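Long-range contact in putative phosphomannomutase (Thermus thermophilus, PDB 1TUO), which probably acts as a magnesium-dependent sugar-phosphate mutase of the phosphohexose mutase family, perhaps on phosphomannose or phosphopentose: residues A[52-58]-A[104-110]. Numbering follows the deposited sequence.
Sequences VVGHDTR and AMLTASH
With chi1 at 61°, CG of Asp56 stands between its own backbone N and carbonyl carbon, while Thr107 carries OG1 opposite its backbone N (chi1 -174°); the two side chains cross at about a right angle. Thr107 OG1 donates to Asp56 OD1 over 2.6 Å, arriving from above the carboxylate plane, and itself accepts from Ser109 N in an ST turn. OD1 thus crosses to the other loop, whereas OD2 fixes its own, taking the amide of Arg58 in an Asx turn. Strands 50-55 and 102-106 are parallel neighbours in the sheet of alpha/beta/alpha domain I, and the two loops meet just past their C-terminal ends, where sites of alpha/beta folds commonly lie. Upstream, Gly54 gives its N to Ala104 O (3.0 Å) and its O to Leu106 N (2.8 Å). The Met105 thioether runs across the backbone, SD by Gly54 C and CE 3.5 Å from His55 C, on the face lined by helix 88-97. Ala108 CB sits over the centre of the Arg58 guanidinium, and Arg58 NH2 reaches Ser109 O at 2.9 Å, in the guanidinium plane but above that of the carbonyl. Arg58 NE and Asp56 OD1 form a salt bridge (3.2 Å, weak as a hydrogen bond), and a water links both to Ser109 O. NH2 also donates to Asn111 O, and NH1 to Pro112 O and Tyr115 O, fixing the guanidinium's rotation. Ser109 OG hydrogen-bonds to Asp249 and Asp251; Ser109 is probably the phosphorylated serine and these aspartates magnesium ligands, as in relatives.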
loop_
_atom_site.group_PDB
_atom_site.type_symbol
_atom_site.label_atom_id
_atom_site.label_comp_id
_atom_site.label_asym_id
_atom_site.label_seq_id
_atom_site.Cartn_x
_atom_site.Cartn_y
_atom_site.Cartn_z
ATOM N N VAL A 52 -17.448 1.601 9.842
ATOM C CA VAL A 52 -17.435 0.617 8.769
ATOM C C VAL A 52 -16.335 -0.384 9.082
ATOM O O VAL A 52 -15.222 0.005 9.432
ATOM C CB VAL A 52 -17.163 1.278 7.407
ATOM C CG1 VAL A 52 -17.294 0.251 6.297
ATOM C CG2 VAL A 52 -18.160 2.417 7.177
ATOM N N VAL A 53 -16.661 -1.668 8.985
ATOM C CA VAL A 53 -15.693 -2.730 9.263
ATOM C C VAL A 53 -15.482 -3.564 8.004
ATOM O O VAL A 53 -16.423 -3.821 7.257
ATOM C CB VAL A 53 -16.202 -3.666 10.388
ATOM C CG1 VAL A 53 -15.193 -4.801 10.629
ATOM C CG2 VAL A 53 -16.403 -2.871 11.672
ATOM N N GLY A 54 -14.244 -3.982 7.770
ATOM C CA GLY A 54 -13.959 -4.804 6.611
ATOM C C GLY A 54 -12.922 -5.848 6.974
ATOM O O GLY A 54 -12.322 -5.780 8.049
ATOM N N HIS A 55 -12.712 -6.821 6.089
ATOM C CA HIS A 55 -11.711 -7.861 6.341
ATOM C C HIS A 55 -11.120 -8.348 5.024
ATOM O O HIS A 55 -11.722 -8.149 3.974
ATOM C CB HIS A 55 -12.355 -9.035 7.076
ATOM C CG HIS A 55 -13.397 -9.751 6.276
ATOM N ND1 HIS A 55 -13.093 -10.762 5.387
ATOM C CD2 HIS A 55 -14.743 -9.612 6.242
ATOM C CE1 HIS A 55 -14.208 -11.215 4.843
ATOM N NE2 HIS A 55 -15.224 -10.535 5.346
ATOM N N ASP A 56 -9.942 -8.972 5.077
ATOM C CA ASP A 56 -9.327 -9.491 3.861
ATOM C C ASP A 56 -9.562 -10.999 3.763
ATOM O O ASP A 56 -10.551 -11.492 4.299
ATOM C CB ASP A 56 -7.834 -9.135 3.790
ATOM C CG ASP A 56 -7.019 -9.703 4.933
ATOM O OD1 ASP A 56 -5.852 -9.272 5.067
ATOM O OD2 ASP A 56 -7.518 -10.570 5.684
ATOM N N THR A 57 -8.680 -11.724 3.077
ATOM C CA THR A 57 -8.878 -13.167 2.918
ATOM C C THR A 57 -8.143 -14.024 3.934
ATOM O O THR A 57 -8.158 -15.254 3.830
ATOM C CB THR A 57 -8.436 -13.647 1.522
ATOM O OG1 THR A 57 -7.014 -13.516 1.405
ATOM C CG2 THR A 57 -9.108 -12.819 0.436
ATOM N N ARG A 58 -7.513 -13.393 4.918
ATOM C CA ARG A 58 -6.781 -14.156 5.930
ATOM C C ARG A 58 -7.698 -15.076 6.720
ATOM O O ARG A 58 -8.893 -14.830 6.826
ATOM C CB ARG A 58 -6.027 -13.199 6.847
ATOM C CG ARG A 58 -4.851 -12.569 6.140
ATOM C CD ARG A 58 -4.212 -11.392 6.866
ATOM N NE ARG A 58 -3.175 -10.838 5.995
ATOM C CZ ARG A 58 -1.919 -11.269 5.967
ATOM N NH1 ARG A 58 -1.526 -12.241 6.784
ATOM N NH2 ARG A 58 -1.066 -10.778 5.077
ATOM N N ALA A 104 -12.603 0.131 10.617
ATOM C CA ALA A 104 -11.662 -0.840 11.153
ATOM C C ALA A 104 -11.490 -1.911 10.095
ATOM O O ALA A 104 -12.465 -2.434 9.572
ATOM C CB ALA A 104 -12.204 -1.452 12.434
ATOM N N MET A 105 -10.246 -2.230 9.779
ATOM C CA MET A 105 -9.983 -3.247 8.771
ATOM C C MET A 105 -9.179 -4.407 9.354
ATOM O O MET A 105 -8.112 -4.231 9.927
ATOM C CB MET A 105 -9.203 -2.595 7.628
ATOM C CG MET A 105 -8.819 -3.596 6.536
ATOM S SD MET A 105 -10.200 -3.988 5.455
ATOM C CE MET A 105 -9.406 -5.293 4.504
ATOM N N LEU A 106 -9.723 -5.609 9.197
ATOM C CA LEU A 106 -9.049 -6.809 9.675
ATOM C C LEU A 106 -8.117 -7.244 8.549
ATOM O O LEU A 106 -8.557 -7.758 7.513
ATOM C CB LEU A 106 -10.061 -7.919 9.990
ATOM C CG LEU A 106 -10.699 -7.927 11.388
ATOM C CD1 LEU A 106 -9.632 -8.271 12.431
ATOM C CD2 LEU A 106 -11.343 -6.570 11.692
ATOM N N THR A 107 -6.827 -7.003 8.751
ATOM C CA THR A 107 -5.825 -7.356 7.764
ATOM C C THR A 107 -4.428 -7.254 8.354
ATOM O O THR A 107 -4.222 -6.592 9.372
ATOM C CB THR A 107 -5.901 -6.411 6.529
ATOM O OG1 THR A 107 -5.009 -6.871 5.510
ATOM C CG2 THR A 107 -5.500 -4.987 6.913
ATOM N N ALA A 108 -3.490 -7.945 7.712
ATOM C CA ALA A 108 -2.085 -7.910 8.082
ATOM C C ALA A 108 -1.349 -7.598 6.775
ATOM O O ALA A 108 -0.162 -7.892 6.606
ATOM C CB ALA A 108 -1.627 -9.242 8.667
ATOM N N SER A 109 -2.104 -7.022 5.841
ATOM C CA SER A 109 -1.582 -6.562 4.558
ATOM C C SER A 109 -0.702 -7.542 3.779
ATOM O O SER A 109 -1.189 -8.531 3.244
ATOM C CB SER A 109 -0.832 -5.240 4.802
ATOM O OG SER A 109 -0.460 -4.584 3.598
ATOM N N HIS A 110 0.593 -7.260 3.725
ATOM C CA HIS A 110 1.542 -8.085 2.974
ATOM C C HIS A 110 2.315 -9.089 3.827
ATOM O O HIS A 110 3.212 -9.765 3.327
ATOM C CB HIS A 110 2.537 -7.165 2.278
ATOM C CG HIS A 110 3.362 -6.364 3.234
ATOM N ND1 HIS A 110 4.574 -6.803 3.720
ATOM C CD2 HIS A 110 3.114 -5.185 3.852
ATOM C CE1 HIS A 110 5.038 -5.929 4.596
ATOM N NE2 HIS A 110 4.169 -4.938 4.694
HETATM O O HOH W 1 -3.782 -9.766 3.466
#